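Local atomic coordinates of sensor protein (Vibrio parahaemolyticus, PDB entry 3I9Y), a protein that probably acts, through the sensor domain described here, as a trimethylamine N-oxide-responsive histidine kinase that uses ATP to phosphorylate a protein histidine. Residues Asp67-Asn72 against Ser258-Thr263; Thr17-Ser22 against Arg40-Gln45; Arg188-Gln193 against Ile235-Tyr240; Arg10-Leu15 against Thr51-Leu56. All coordinates share one frame; numbering follows the deposited sequence.

In the fold
The sensor domain is built as two stacked four-helix bundles. Contacts 1, 2 and 4 lie in the bundle that holds both chain ends, whereas contact 3 lies nearer the centre of the folded chain, about 39 Å from contact 1 between centres. Contacts 2 and 4 join the same helices, 5-27 and 32-58; contact 4 touches contact 1 through Val-12 and Ile-53, and contact 3 shares helix 232-267 with contact 1. Contacts 1 and 4 are the more buried, contacts 2 and 3 partly exposed. A weak amide-to-hydroxyl bond marks contact 1, a hydroxyl-to-amide bond contact 2, and a histidine ring faced by a glutamine across the pair contact 4; contact 3 relies on aliphatic packing.

Contact 1 of 4, residues Asp67-Asn72 against Ser258-Thr263; sequences DALESN and SELNST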
loop_
_atom_site.group_PDB
_atom_site.type_symbol
_atom_site.label_atom_id
_atom_site.label_comp_id
_atom_site.label_asym_id
_atom_site.label_seq_id
_atom_site.Cartn_x
_atom_site.Cartn_y
_atom_site.Cartn_z
ATOM N N ASP A 67 0.406 -29.657 20.615
ATOM C CA ASP A 67 1.309 -28.579 20.632
ATOM C C ASP A 67 1.436 -27.977 19.159
ATOM O O ASP A 67 1.573 -26.769 19.040
ATOM C CB ASP A 67 2.690 -28.979 21.048
ATOM C CG ASP A 67 2.769 -29.313 22.575
ATOM O OD1 ASP A 67 1.909 -28.775 23.380
ATOM O OD2 ASP A 67 3.741 -30.146 22.883
ATOM N N ALA A 68 1.512 -28.857 18.166
ATOM C CA ALA A 68 1.597 -28.438 16.827
ATOM C C ALA A 68 0.286 -27.637 16.491
ATOM O O ALA A 68 0.334 -26.522 15.931
ATOM C CB ALA A 68 1.813 -29.673 15.845
ATOM N N LEU A 69 -0.877 -28.102 16.876
ATOM C CA LEU A 69 -2.082 -27.379 16.588
ATOM C C LEU A 69 -2.062 -25.902 17.271
ATOM O O LEU A 69 -2.482 -24.933 16.657
ATOM C CB LEU A 69 -3.282 -28.064 17.216
ATOM C CG LEU A 69 -4.633 -27.444 16.973
ATOM C CD1 LEU A 69 -4.845 -27.670 15.424
ATOM C CD2 LEU A 69 -5.801 -28.219 17.704
ATOM N N GLU A 70 -1.580 -25.785 18.498
ATOM C CA GLU A 70 -1.566 -24.531 19.231
ATOM C C GLU A 70 -0.579 -23.603 18.468
ATOM O O GLU A 70 -0.932 -22.440 18.268
ATOM C CB GLU A 70 -1.081 -24.720 20.594
ATOM C CG GLU A 70 -0.685 -23.431 21.300
ATOM C CD GLU A 70 -1.923 -22.466 21.623
ATOM O OE1 GLU A 70 -3.111 -22.932 21.544
ATOM O OE2 GLU A 70 -1.678 -21.200 21.917
ATOM N N SER A 71 0.576 -24.104 18.008
ATOM C CA SER A 71 1.408 -23.183 17.386
ATOM C C SER A 71 0.787 -22.839 15.916
ATOM O O SER A 71 0.890 -21.647 15.423
ATOM C CB SER A 71 2.795 -23.813 17.426
ATOM O OG SER A 71 3.302 -23.740 16.170
ATOM N N ASN A 72 0.116 -23.819 15.209
ATOM C CA ASN A 72 -0.502 -23.484 13.922
ATOM C C ASN A 72 -1.592 -22.342 14.194
ATOM O O ASN A 72 -1.720 -21.439 13.357
ATOM C CB ASN A 72 -1.295 -24.595 13.290
ATOM C CG ASN A 72 -0.452 -25.744 12.892
ATOM O OD1 ASN A 72 0.779 -25.623 12.578
ATOM N ND2 ASN A 72 -1.051 -26.890 12.935
ATOM N N SER A 258 -3.118 -24.189 5.279
ATOM C CA SER A 258 -2.911 -25.511 4.776
ATOM C C SER A 258 -2.190 -26.272 5.905
ATOM O O SER A 258 -2.561 -27.427 6.248
ATOM C CB SER A 258 -2.018 -25.372 3.560
ATOM O OG SER A 258 -1.484 -26.674 3.476
ATOM N N GLU A 259 -1.216 -25.693 6.572
ATOM C CA GLU A 259 -0.653 -26.411 7.686
ATOM C C GLU A 259 -1.674 -26.622 8.874
ATOM O O GLU A 259 -1.631 -27.668 9.572
ATOM C CB GLU A 259 0.542 -25.706 8.338
ATOM C CG GLU A 259 1.770 -25.722 7.456
ATOM C CD GLU A 259 2.825 -24.467 7.810
ATOM O OE1 GLU A 259 2.976 -24.009 9.077
ATOM O OE2 GLU A 259 3.522 -23.988 6.750
ATOM N N LEU A 260 -2.557 -25.676 9.161
ATOM C CA LEU A 260 -3.462 -25.873 10.222
ATOM C C LEU A 260 -4.415 -27.152 9.898
ATOM O O LEU A 260 -4.691 -27.984 10.811
ATOM C CB LEU A 260 -4.345 -24.689 10.366
ATOM C CG LEU A 260 -5.585 -24.866 11.199
ATOM C CD1 LEU A 260 -5.096 -25.087 12.605
ATOM C CD2 LEU A 260 -6.602 -23.546 11.127
ATOM N N ASN A 261 -4.934 -27.243 8.666
ATOM C CA ASN A 261 -5.905 -28.285 8.374
ATOM C C ASN A 261 -5.139 -29.588 8.262
ATOM O O ASN A 261 -5.650 -30.567 8.657
ATOM C CB ASN A 261 -6.657 -27.981 7.101
ATOM C CG ASN A 261 -7.592 -26.783 7.325
ATOM O OD1 ASN A 261 -7.204 -25.598 7.095
ATOM N ND2 ASN A 261 -8.725 -27.051 7.922
ATOM N N SER A 262 -3.875 -29.553 7.904
ATOM C CA SER A 262 -3.141 -30.788 7.811
ATOM C C SER A 262 -2.903 -31.328 9.208
ATOM O O SER A 262 -2.965 -32.526 9.433
ATOM C CB SER A 262 -1.892 -30.570 7.084
ATOM O OG SER A 262 -0.958 -31.341 7.752
ATOM N N THR A 263 -2.755 -30.476 10.224
ATOM C CA THR A 263 -2.637 -30.974 11.625
ATOM C C THR A 263 -4.040 -31.402 12.094
ATOM O O THR A 263 -4.186 -32.421 12.832
ATOM C CB THR A 263 -2.160 -29.869 12.520
ATOM O OG1 THR A 263 -0.791 -29.543 12.187
ATOM C CG2 THR A 263 -2.187 -30.198 14.013
HETATM O O HOH W 1 1.784 -23.120 11.295
#
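The flat carboxamide of Asn-72 works at two places on the opposite helix: its nitrogen meets Thr-263, and its oxygen shares a water with the carboxylate of Glu-259. This is a side of the four-helix bundle near the chain ends, where the long helix 63-114 runs antiparallel to helix 232-267, the short segments lying 9.4 Å apart between axes at 156°. Asn-72 and Thr-263 reach toward each other tip to tip, and ND2 of Asn-72 gives a weak, bent hydrogen bond to OG1 of Thr-263, 2.8 Å long with an angle of 142° at the hydrogen. Both residues are buried, so a side chain that can donate and a hydroxyl that can accept suit one another here. The water lies 3.0 Å from OD1 of Asn-72 and 2.7 Å from OE1 of Glu-259; acceptors around it outnumber its protons, so both links need not hold at once. In Thr-263, chi1 of -68° sets OG1 beside its own backbone N; CG2, anti to that N, also faces helix 63-114, 3.8 Å from N of Leu-69. The small Ala-68 borders this methyl group. Leu-69 and Leu-260 close the apolar side of the pair, with CD1 of Leu-69 3.8 Å from CD1 of Leu-260, while this last methyl also lies 3.9 Å from CB of Asn-72.

Contact 2 of 4, residues Thr17-Ser22 against Arg40-Gln45; sequences TRIISS and RVLFEQ
Arg-18 comes first, its CB 3.6 Å from NE2 of Gln-45; the two side chains cross at about a right angle. The aliphatic base of the arginine makes the closest contact, and the guanidinium, on this exposed residue, forms a weak, long ion pair with Glu-14. Ile-19, one residue on, is buried: its CG2 lies 3.6 Å from CD1 of Leu-42, and its CG1 rests 3.7 Å from CB of Gln-45, one branch meeting each. Ile-19 also touches Phe-257 of helix 232-267. A turn later, Ser-22 donates from OG to OE1 of Gln-45 over 2.6 Å, approaching from 35° above the carbonyl plane. One water completes a ring, donating to OG of Ser-22 at 2.8 Å and accepting from NE2 of Gln-45 at 2.9 Å, which fixes the amide's rotation. Serine is also small enough for CD1 of Leu-42 to pack on its CB. Helices 5-27 and 32-58 thus form an antiparallel alpha-hairpin, two neighbouring members of a four-helix bundle.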
loop_
_atom_site.group_PDB
_atom_site.type_symbol
_atom_site.label_atom_id
_atom_site.label_comp_id
_atom_site.label_asym_id
_atom_site.label_seq_id
_atom_site.Cartn_x
_atom_site.Cartn_y
_atom_site.Cartn_z
ATOM N N THR A 17 -11.418 -21.895 4.318
ATOM C CA THR A 17 -11.635 -21.337 2.989
ATOM C C THR A 17 -12.461 -20.047 3.007
ATOM O O THR A 17 -12.125 -19.123 2.274
ATOM C CB THR A 17 -12.040 -22.420 1.861
ATOM O OG1 THR A 17 -13.248 -22.007 1.215
ATOM C CG2 THR A 17 -11.902 -23.660 2.256
ATOM N N ARG A 18 -13.405 -19.867 3.899
ATOM C CA ARG A 18 -14.026 -18.605 3.957
ATOM C C ARG A 18 -13.080 -17.425 4.386
ATOM O O ARG A 18 -13.221 -16.233 3.826
ATOM C CB ARG A 18 -15.242 -18.630 4.899
ATOM C CG ARG A 18 -16.274 -19.277 4.026
ATOM C CD ARG A 18 -17.452 -20.002 4.660
ATOM N NE ARG A 18 -17.819 -19.187 5.755
ATOM C CZ ARG A 18 -18.945 -19.340 6.457
ATOM N NH1 ARG A 18 -19.770 -20.344 6.077
ATOM N NH2 ARG A 18 -19.229 -18.409 7.517
ATOM N N ILE A 19 -12.174 -17.703 5.364
ATOM C CA ILE A 19 -11.329 -16.686 5.867
ATOM C C ILE A 19 -10.396 -16.306 4.738
ATOM O O ILE A 19 -10.066 -15.126 4.610
ATOM C CB ILE A 19 -10.524 -17.223 7.101
ATOM C CG1 ILE A 19 -11.533 -17.136 8.329
ATOM C CG2 ILE A 19 -9.290 -16.376 7.378
ATOM C CD1 ILE A 19 -10.836 -17.966 9.517
ATOM N N ILE A 20 -9.914 -17.304 3.983
ATOM C CA ILE A 20 -9.043 -17.006 2.891
ATOM C C ILE A 20 -9.750 -16.001 1.872
ATOM O O ILE A 20 -9.073 -15.055 1.441
ATOM C CB ILE A 20 -8.523 -18.272 2.177
ATOM C CG1 ILE A 20 -7.322 -18.824 2.990
ATOM C CG2 ILE A 20 -7.858 -17.943 0.754
ATOM C CD1 ILE A 20 -7.219 -20.455 2.657
ATOM N N SER A 21 -11.046 -16.193 1.535
ATOM C CA SER A 21 -11.752 -15.176 0.747
ATOM C C SER A 21 -11.901 -13.841 1.511
ATOM O O SER A 21 -11.699 -12.837 0.843
ATOM C CB SER A 21 -13.214 -15.556 0.364
ATOM O OG SER A 21 -12.835 -16.674 -0.460
ATOM N N SER A 22 -12.316 -13.817 2.796
ATOM C CA SER A 22 -12.363 -12.562 3.497
ATOM C C SER A 22 -10.979 -11.864 3.484
ATOM O O SER A 22 -10.961 -10.627 3.453
ATOM C CB SER A 22 -12.833 -12.707 4.963
ATOM O OG SER A 22 -14.109 -13.285 4.857
ATOM N N ARG A 40 -14.470 -6.764 9.894
ATOM C CA ARG A 40 -15.516 -7.199 10.850
ATOM C C ARG A 40 -15.887 -8.638 10.300
ATOM O O ARG A 40 -15.996 -9.633 11.080
ATOM C CB ARG A 40 -16.782 -6.391 10.733
ATOM C CG ARG A 40 -17.982 -6.914 11.608
ATOM C CD ARG A 40 -19.353 -6.062 11.348
ATOM N NE ARG A 40 -19.884 -6.366 9.995
ATOM C CZ ARG A 40 -20.328 -7.584 9.721
ATOM N NH1 ARG A 40 -20.258 -8.511 10.698
ATOM N NH2 ARG A 40 -20.867 -7.898 8.551
ATOM N N VAL A 41 -16.089 -8.792 8.987
ATOM C CA VAL A 41 -16.418 -10.131 8.721
ATOM C C VAL A 41 -15.281 -11.260 9.054
ATOM O O VAL A 41 -15.626 -12.371 9.491
ATOM C CB VAL A 41 -17.100 -10.397 7.415
ATOM C CG1 VAL A 41 -18.213 -9.329 7.107
ATOM C CG2 VAL A 41 -16.322 -10.763 6.455
ATOM N N LEU A 42 -14.042 -10.937 8.831
ATOM C CA LEU A 42 -12.967 -11.789 8.955
ATOM C C LEU A 42 -12.812 -12.127 10.458
ATOM O O LEU A 42 -12.602 -13.252 10.825
ATOM C CB LEU A 42 -11.783 -11.100 8.397
ATOM C CG LEU A 42 -10.457 -11.745 8.467
ATOM C CD1 LEU A 42 -10.405 -12.940 7.572
ATOM C CD2 LEU A 42 -9.615 -10.721 7.599
ATOM N N PHE A 43 -13.037 -11.176 11.332
ATOM C CA PHE A 43 -12.958 -11.439 12.763
ATOM C C PHE A 43 -14.110 -12.336 13.189
ATOM O O PHE A 43 -13.890 -13.199 14.018
ATOM C CB PHE A 43 -13.108 -10.201 13.481
ATOM C CG PHE A 43 -13.151 -10.352 14.989
ATOM C CD1 PHE A 43 -11.924 -10.479 15.703
ATOM C CD2 PHE A 43 -14.362 -10.306 15.675
ATOM C CE1 PHE A 43 -11.842 -10.556 17.187
ATOM C CE2 PHE A 43 -14.366 -10.406 17.149
ATOM C CZ PHE A 43 -13.084 -10.525 17.899
ATOM N N GLU A 44 -15.329 -12.181 12.632
ATOM C CA GLU A 44 -16.371 -13.078 13.092
ATOM C C GLU A 44 -16.029 -14.584 12.690
ATOM O O GLU A 44 -16.310 -15.523 13.432
ATOM C CB GLU A 44 -17.630 -12.867 12.370
ATOM C CG GLU A 44 -18.479 -11.951 13.100
ATOM C CD GLU A 44 -19.902 -11.904 12.396
ATOM O OE1 GLU A 44 -20.095 -10.968 11.535
ATOM O OE2 GLU A 44 -20.805 -12.826 12.625
ATOM N N GLN A 45 -15.520 -14.749 11.499
ATOM C CA GLN A 45 -15.200 -16.044 10.950
ATOM C C GLN A 45 -13.964 -16.623 11.732
ATOM O O GLN A 45 -13.894 -17.836 11.993
ATOM C CB GLN A 45 -14.896 -15.969 9.448
ATOM C CG GLN A 45 -16.167 -15.466 8.569
ATOM C CD GLN A 45 -15.678 -15.271 7.088
ATOM O OE1 GLN A 45 -14.483 -15.025 6.784
ATOM N NE2 GLN A 45 -16.562 -15.488 6.157
HETATM O O HOH W 2 -15.724 -15.005 3.396
#

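Contact 3 of 4, residues Arg188-Gln193 against Ile235-Tyr240; sequences RIQQIQ and ILLQQY
In an antiparallel helix pair between helix 186-208 and the first turns of helix 232-267, Ile-189 packs against Leu-237. Their side chains slide past each other in opposite directions, and CG2 of Ile-189 comes within 3.3 Å of CD2 of Leu-237, tighter than usual for two methyl groups. The torsions of Ile-189 put CG2 anti to its backbone N (CG1 beside that N, chi1 -68°), so one branch meets Leu-237, while CD1, at the end of the other, lies 4.2 Å from CB of Tyr-240. CB of Leu-236, 4.1 Å from CG2 of Ile-189, adds a further apolar neighbour to this buried isoleucine. The site lies near the centre of the two-bundle domain: Leu-236 also touches Ala-180 of helix 158-180, and Ile-235 reaches Ile-97 of the long helix 63-114. The segment axes are 10.3 Å apart and almost exactly antiparallel, a spacing suited to branched and long side chains. Two glutamines border the patch in different ways, each crossing Leu-237 at about a right angle: Gln-190 lends a methylene, its CG 3.8 Å from CD2 of Leu-237, whereas Gln-193 brings its amide oxygen OE1 to 3.8 Å from CD1 of Leu-237.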
loop_
_atom_site.group_PDB
_atom_site.type_symbol
_atom_site.label_atom_id
_atom_site.label_comp_id
_atom_site.label_asym_id
_atom_site.label_seq_id
_atom_site.Cartn_x
_atom_site.Cartn_y
_atom_site.Cartn_z
ATOM N N ARG A 188 12.510 1.935 -10.942
ATOM C CA ARG A 188 11.893 2.973 -11.699
ATOM C C ARG A 188 11.447 4.139 -10.849
ATOM O O ARG A 188 11.621 5.319 -11.288
ATOM C CB ARG A 188 10.700 2.402 -12.394
ATOM C CG ARG A 188 11.069 2.113 -13.802
ATOM C CD ARG A 188 11.652 3.531 -14.351
ATOM N NE ARG A 188 10.586 4.367 -14.910
ATOM C CZ ARG A 188 10.813 5.350 -15.757
ATOM N NH1 ARG A 188 12.124 5.636 -16.131
ATOM N NH2 ARG A 188 9.744 5.980 -16.302
ATOM N N ILE A 189 10.896 3.823 -9.642
ATOM C CA ILE A 189 10.461 4.903 -8.698
ATOM C C ILE A 189 11.686 5.750 -8.380
ATOM O O ILE A 189 11.659 6.953 -8.495
ATOM C CB ILE A 189 9.813 4.386 -7.402
ATOM C CG1 ILE A 189 8.487 3.759 -7.774
ATOM C CG2 ILE A 189 9.674 5.606 -6.320
ATOM C CD1 ILE A 189 8.027 2.774 -6.597
ATOM N N GLN A 190 12.800 5.149 -8.048
ATOM C CA GLN A 190 13.968 5.968 -7.685
ATOM C C GLN A 190 14.595 6.797 -8.823
ATOM O O GLN A 190 15.202 7.837 -8.630
ATOM C CB GLN A 190 15.033 4.992 -7.152
ATOM C CG GLN A 190 14.425 4.191 -6.017
ATOM C CD GLN A 190 15.524 3.450 -5.173
ATOM O OE1 GLN A 190 15.921 2.295 -5.418
ATOM N NE2 GLN A 190 16.048 4.166 -4.218
ATOM N N GLN A 191 14.550 6.233 -10.010
ATOM C CA GLN A 191 15.043 6.962 -11.157
ATOM C C GLN A 191 14.172 8.236 -11.472
ATOM O O GLN A 191 14.683 9.324 -11.831
ATOM C CB GLN A 191 14.831 6.014 -12.205
ATOM C CG GLN A 191 15.767 6.085 -13.203
ATOM C CD GLN A 191 15.631 4.736 -13.886
ATOM O OE1 GLN A 191 16.226 3.726 -13.379
ATOM N NE2 GLN A 191 14.726 4.657 -14.972
ATOM N N ILE A 192 12.831 8.098 -11.278
ATOM C CA ILE A 192 11.937 9.251 -11.575
ATOM C C ILE A 192 12.157 10.212 -10.542
ATOM O O ILE A 192 12.256 11.384 -10.783
ATOM C CB ILE A 192 10.469 8.884 -11.573
ATOM C CG1 ILE A 192 10.294 8.114 -12.822
ATOM C CG2 ILE A 192 9.650 10.178 -11.905
ATOM C CD1 ILE A 192 8.827 8.209 -13.296
ATOM N N GLN A 193 12.402 9.732 -9.325
ATOM C CA GLN A 193 12.701 10.723 -8.284
ATOM C C GLN A 193 13.962 11.578 -8.612
ATOM O O GLN A 193 14.042 12.786 -8.287
ATOM C CB GLN A 193 13.019 9.947 -6.984
ATOM C CG GLN A 193 13.471 10.760 -5.799
ATOM C CD GLN A 193 13.654 9.803 -4.499
ATOM O OE1 GLN A 193 14.002 8.584 -4.583
ATOM N NE2 GLN A 193 13.446 10.385 -3.319
ATOM N N ILE A 235 7.373 8.619 0.034
ATOM C CA ILE A 235 6.102 7.914 0.483
ATOM C C ILE A 235 5.776 6.833 -0.580
ATOM O O ILE A 235 5.326 5.693 -0.268
ATOM C CB ILE A 235 4.942 8.891 0.651
ATOM C CG1 ILE A 235 5.394 9.987 1.707
ATOM C CG2 ILE A 235 3.764 8.071 1.227
ATOM C CD1 ILE A 235 4.324 11.167 1.807
ATOM N N LEU A 236 6.152 7.117 -1.853
ATOM C CA LEU A 236 5.947 6.107 -2.923
ATOM C C LEU A 236 6.831 4.884 -2.632
ATOM O O LEU A 236 6.374 3.691 -2.915
ATOM C CB LEU A 236 6.262 6.618 -4.358
ATOM C CG LEU A 236 5.102 7.567 -4.764
ATOM C CD1 LEU A 236 5.685 8.323 -6.096
ATOM C CD2 LEU A 236 3.852 6.800 -5.264
ATOM N N LEU A 237 8.046 5.121 -2.096
ATOM C CA LEU A 237 8.871 3.936 -1.765
ATOM C C LEU A 237 8.276 3.157 -0.561
ATOM O O LEU A 237 8.370 1.902 -0.556
ATOM C CB LEU A 237 10.402 4.274 -1.447
ATOM C CG LEU A 237 10.907 5.107 -2.713
ATOM C CD1 LEU A 237 12.134 5.985 -2.496
ATOM C CD2 LEU A 237 11.281 4.024 -3.845
ATOM N N GLN A 238 7.711 3.886 0.456
ATOM C CA GLN A 238 7.156 3.157 1.536
ATOM C C GLN A 238 5.937 2.357 1.003
ATOM O O GLN A 238 5.724 1.317 1.494
ATOM C CB GLN A 238 6.679 4.153 2.623
ATOM C CG GLN A 238 7.961 4.706 3.319
ATOM C CD GLN A 238 7.604 6.151 3.962
ATOM O OE1 GLN A 238 6.535 6.698 3.720
ATOM N NE2 GLN A 238 8.482 6.703 4.650
ATOM N N GLN A 239 5.122 2.912 0.091
ATOM C CA GLN A 239 3.939 2.234 -0.365
ATOM C C GLN A 239 4.537 1.006 -1.144
ATOM O O GLN A 239 3.957 -0.087 -1.056
ATOM C CB GLN A 239 3.171 3.082 -1.394
ATOM C CG GLN A 239 2.175 2.350 -2.136
ATOM C CD GLN A 239 1.347 3.338 -2.983
ATOM O OE1 GLN A 239 1.807 3.756 -4.145
ATOM N NE2 GLN A 239 0.165 3.666 -2.524
ATOM N N TYR A 240 5.647 1.156 -1.886
ATOM C CA TYR A 240 6.105 -0.094 -2.595
ATOM C C TYR A 240 6.440 -1.226 -1.555
ATOM O O TYR A 240 6.054 -2.344 -1.721
ATOM C CB TYR A 240 7.386 0.173 -3.412
ATOM C CG TYR A 240 8.080 -1.049 -3.900
ATOM C CD1 TYR A 240 7.688 -1.618 -5.124
ATOM C CD2 TYR A 240 9.128 -1.610 -3.204
ATOM C CE1 TYR A 240 8.410 -2.737 -5.722
ATOM C CE2 TYR A 240 9.781 -2.820 -3.723
ATOM C CZ TYR A 240 9.423 -3.350 -4.981
ATOM O OH TYR A 240 9.911 -4.574 -5.455
#

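Contact 4 of 4, residues Arg10-Leu15 against Thr51-Leu56; sequences RQVSEL and THIKEL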
loop_
_atom_site.group_PDB
_atom_site.type_symbol
_atom_site.label_atom_id
_atom_site.label_comp_id
_atom_site.label_asym_id
_atom_site.label_seq_id
_atom_site.Cartn_x
_atom_site.Cartn_y
_atom_site.Cartn_z
ATOM N N ARG A 10 -14.663 -30.549 9.679
ATOM C CA ARG A 10 -15.279 -30.121 8.421
ATOM C C ARG A 10 -15.545 -28.568 8.607
ATOM O O ARG A 10 -15.398 -27.860 7.664
ATOM C CB ARG A 10 -16.602 -30.852 8.272
ATOM C CG ARG A 10 -16.450 -32.311 7.843
ATOM C CD ARG A 10 -17.920 -33.060 7.801
ATOM N NE ARG A 10 -18.618 -32.462 6.643
ATOM C CZ ARG A 10 -19.589 -31.545 6.716
ATOM N NH1 ARG A 10 -20.038 -31.120 7.935
ATOM N NH2 ARG A 10 -20.086 -31.040 5.544
ATOM N N GLN A 11 -16.105 -28.144 9.755
ATOM C CA GLN A 11 -16.352 -26.761 10.025
ATOM C C GLN A 11 -14.983 -25.944 10.011
ATOM O O GLN A 11 -14.909 -24.866 9.433
ATOM C CB GLN A 11 -17.073 -26.633 11.276
ATOM C CG GLN A 11 -18.571 -26.968 10.973
ATOM C CD GLN A 11 -19.384 -27.073 12.287
ATOM O OE1 GLN A 11 -19.247 -28.135 13.060
ATOM N NE2 GLN A 11 -20.213 -26.069 12.582
ATOM N N VAL A 12 -13.936 -26.470 10.624
ATOM C CA VAL A 12 -12.662 -25.769 10.582
ATOM C C VAL A 12 -12.231 -25.605 9.090
ATOM O O VAL A 12 -11.682 -24.504 8.637
ATOM C CB VAL A 12 -11.515 -26.600 11.335
ATOM C CG1 VAL A 12 -10.124 -25.966 11.125
ATOM C CG2 VAL A 12 -11.873 -26.558 12.846
ATOM N N SER A 13 -12.369 -26.682 8.315
ATOM C CA SER A 13 -11.879 -26.640 6.915
ATOM C C SER A 13 -12.747 -25.594 6.077
ATOM O O SER A 13 -12.250 -24.825 5.226
ATOM C CB SER A 13 -12.054 -28.036 6.259
ATOM O OG SER A 13 -11.830 -27.860 4.869
ATOM N N GLU A 14 -14.040 -25.562 6.320
ATOM C CA GLU A 14 -14.799 -24.636 5.565
ATOM C C GLU A 14 -14.623 -23.193 6.052
ATOM O O GLU A 14 -14.605 -22.284 5.162
ATOM C CB GLU A 14 -16.244 -25.051 5.537
ATOM C CG GLU A 14 -16.946 -24.486 4.184
ATOM C CD GLU A 14 -17.705 -23.326 4.683
ATOM O OE1 GLU A 14 -17.679 -23.494 5.994
ATOM O OE2 GLU A 14 -18.240 -22.330 3.873
ATOM N N LEU A 15 -14.436 -22.962 7.376
ATOM C CA LEU A 15 -14.204 -21.596 7.878
ATOM C C LEU A 15 -12.745 -21.137 7.304
ATOM O O LEU A 15 -12.572 -20.029 6.922
ATOM C CB LEU A 15 -14.261 -21.473 9.404
ATOM C CG LEU A 15 -15.672 -21.352 9.694
ATOM C CD1 LEU A 15 -15.789 -21.729 11.200
ATOM C CD2 LEU A 15 -16.208 -19.941 9.498
ATOM N N THR A 51 -13.751 -21.379 18.042
ATOM C CA THR A 51 -14.531 -22.260 18.851
ATOM C C THR A 51 -14.544 -23.697 18.307
ATOM O O THR A 51 -14.640 -24.658 19.067
ATOM C CB THR A 51 -15.971 -21.795 19.089
ATOM O OG1 THR A 51 -16.764 -22.281 18.021
ATOM C CG2 THR A 51 -16.090 -20.236 19.106
ATOM N N HIS A 52 -14.409 -23.913 17.029
ATOM C CA HIS A 52 -14.419 -25.313 16.633
ATOM C C HIS A 52 -13.042 -25.944 16.937
ATOM O O HIS A 52 -12.917 -27.162 17.208
ATOM C CB HIS A 52 -14.735 -25.458 15.099
ATOM C CG HIS A 52 -16.150 -25.109 14.787
ATOM N ND1 HIS A 52 -16.497 -23.995 14.055
ATOM C CD2 HIS A 52 -17.331 -25.615 15.257
ATOM C CE1 HIS A 52 -17.815 -23.805 14.085
ATOM N NE2 HIS A 52 -18.354 -24.769 14.804
ATOM N N ILE A 53 -11.980 -25.130 16.877
ATOM C CA ILE A 53 -10.681 -25.678 17.131
ATOM C C ILE A 53 -10.656 -26.086 18.636
ATOM O O ILE A 53 -10.068 -27.102 19.014
ATOM C CB ILE A 53 -9.523 -24.645 16.929
ATOM C CG1 ILE A 53 -9.419 -24.212 15.517
ATOM C CG2 ILE A 53 -8.202 -25.281 17.377
ATOM C CD1 ILE A 53 -8.983 -25.345 14.876
ATOM N N LYS A 54 -11.228 -25.269 19.476
ATOM C CA LYS A 54 -11.287 -25.574 20.890
ATOM C C LYS A 54 -12.106 -26.871 21.122
ATOM O O LYS A 54 -11.678 -27.697 21.897
ATOM C CB LYS A 54 -11.986 -24.482 21.674
ATOM C CG LYS A 54 -12.055 -24.729 23.249
ATOM C CD LYS A 54 -13.126 -23.753 23.921
ATOM C CE LYS A 54 -12.846 -23.647 25.473
ATOM N NZ LYS A 54 -13.331 -22.392 26.058
ATOM N N GLU A 55 -13.288 -27.041 20.513
ATOM C CA GLU A 55 -14.007 -28.311 20.669
ATOM C C GLU A 55 -13.114 -29.501 20.305
ATOM O O GLU A 55 -13.108 -30.448 21.070
ATOM C CB GLU A 55 -15.181 -28.516 19.725
ATOM C CG GLU A 55 -16.291 -27.864 20.110
ATOM C CD GLU A 55 -16.760 -28.350 21.485
ATOM O OE1 GLU A 55 -17.067 -29.576 21.785
ATOM O OE2 GLU A 55 -16.782 -27.382 22.244
ATOM N N LEU A 56 -12.442 -29.418 19.144
ATOM C CA LEU A 56 -11.557 -30.438 18.586
ATOM C C LEU A 56 -10.453 -30.819 19.510
ATOM O O LEU A 56 -10.192 -32.012 19.692
ATOM C CB LEU A 56 -10.886 -30.012 17.283
ATOM C CG LEU A 56 -10.352 -30.937 16.205
ATOM C CD1 LEU A 56 -11.526 -31.275 15.254
ATOM C CD2 LEU A 56 -9.339 -30.361 15.273
#
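The axes of 10-15 and 51-56 approach to 9.4 Å and run antiparallel at 151°, with Val-12 and His-52 the residues whose CA atoms come nearest. The imidazole of His-52 is the centrepiece. Over one face, CB of Gln-11 makes a CH-pi contact 3.9 Å from the ring centroid and only 9° off the ring normal, and the side chain then continues over that face, its amide plane turned 43° from the ring. On the opposite face lies the hydroxyl of Thr-51, OG1 standing 4.2 Å above the ring plane over its centre. At the edge, near the plane, sits CD1 of Leu-15, from a side chain that crosses the histidine at about a right angle. CG of His-52 lies beside its own backbone N, on a CB that already points at helix 5-27. In this antiparallel pair of the four-helix bundle, the broad, flat imidazole spans the gap between the helices to meet Gln-11 with a face and Leu-15 with an edge. Deeper in, branched residues take over: CG2 of Val-12 lies 3.8 Å from CB of His-52 and 3.7 Å from CD1 of Ile-53, the valine and isoleucine side chains crossing at about a right angle. Both continue into the bundle interior, Val-12 touching Val-264 of helix 232-267 and Ile-53 touching Leu-69 and Val-73 of helix 63-114.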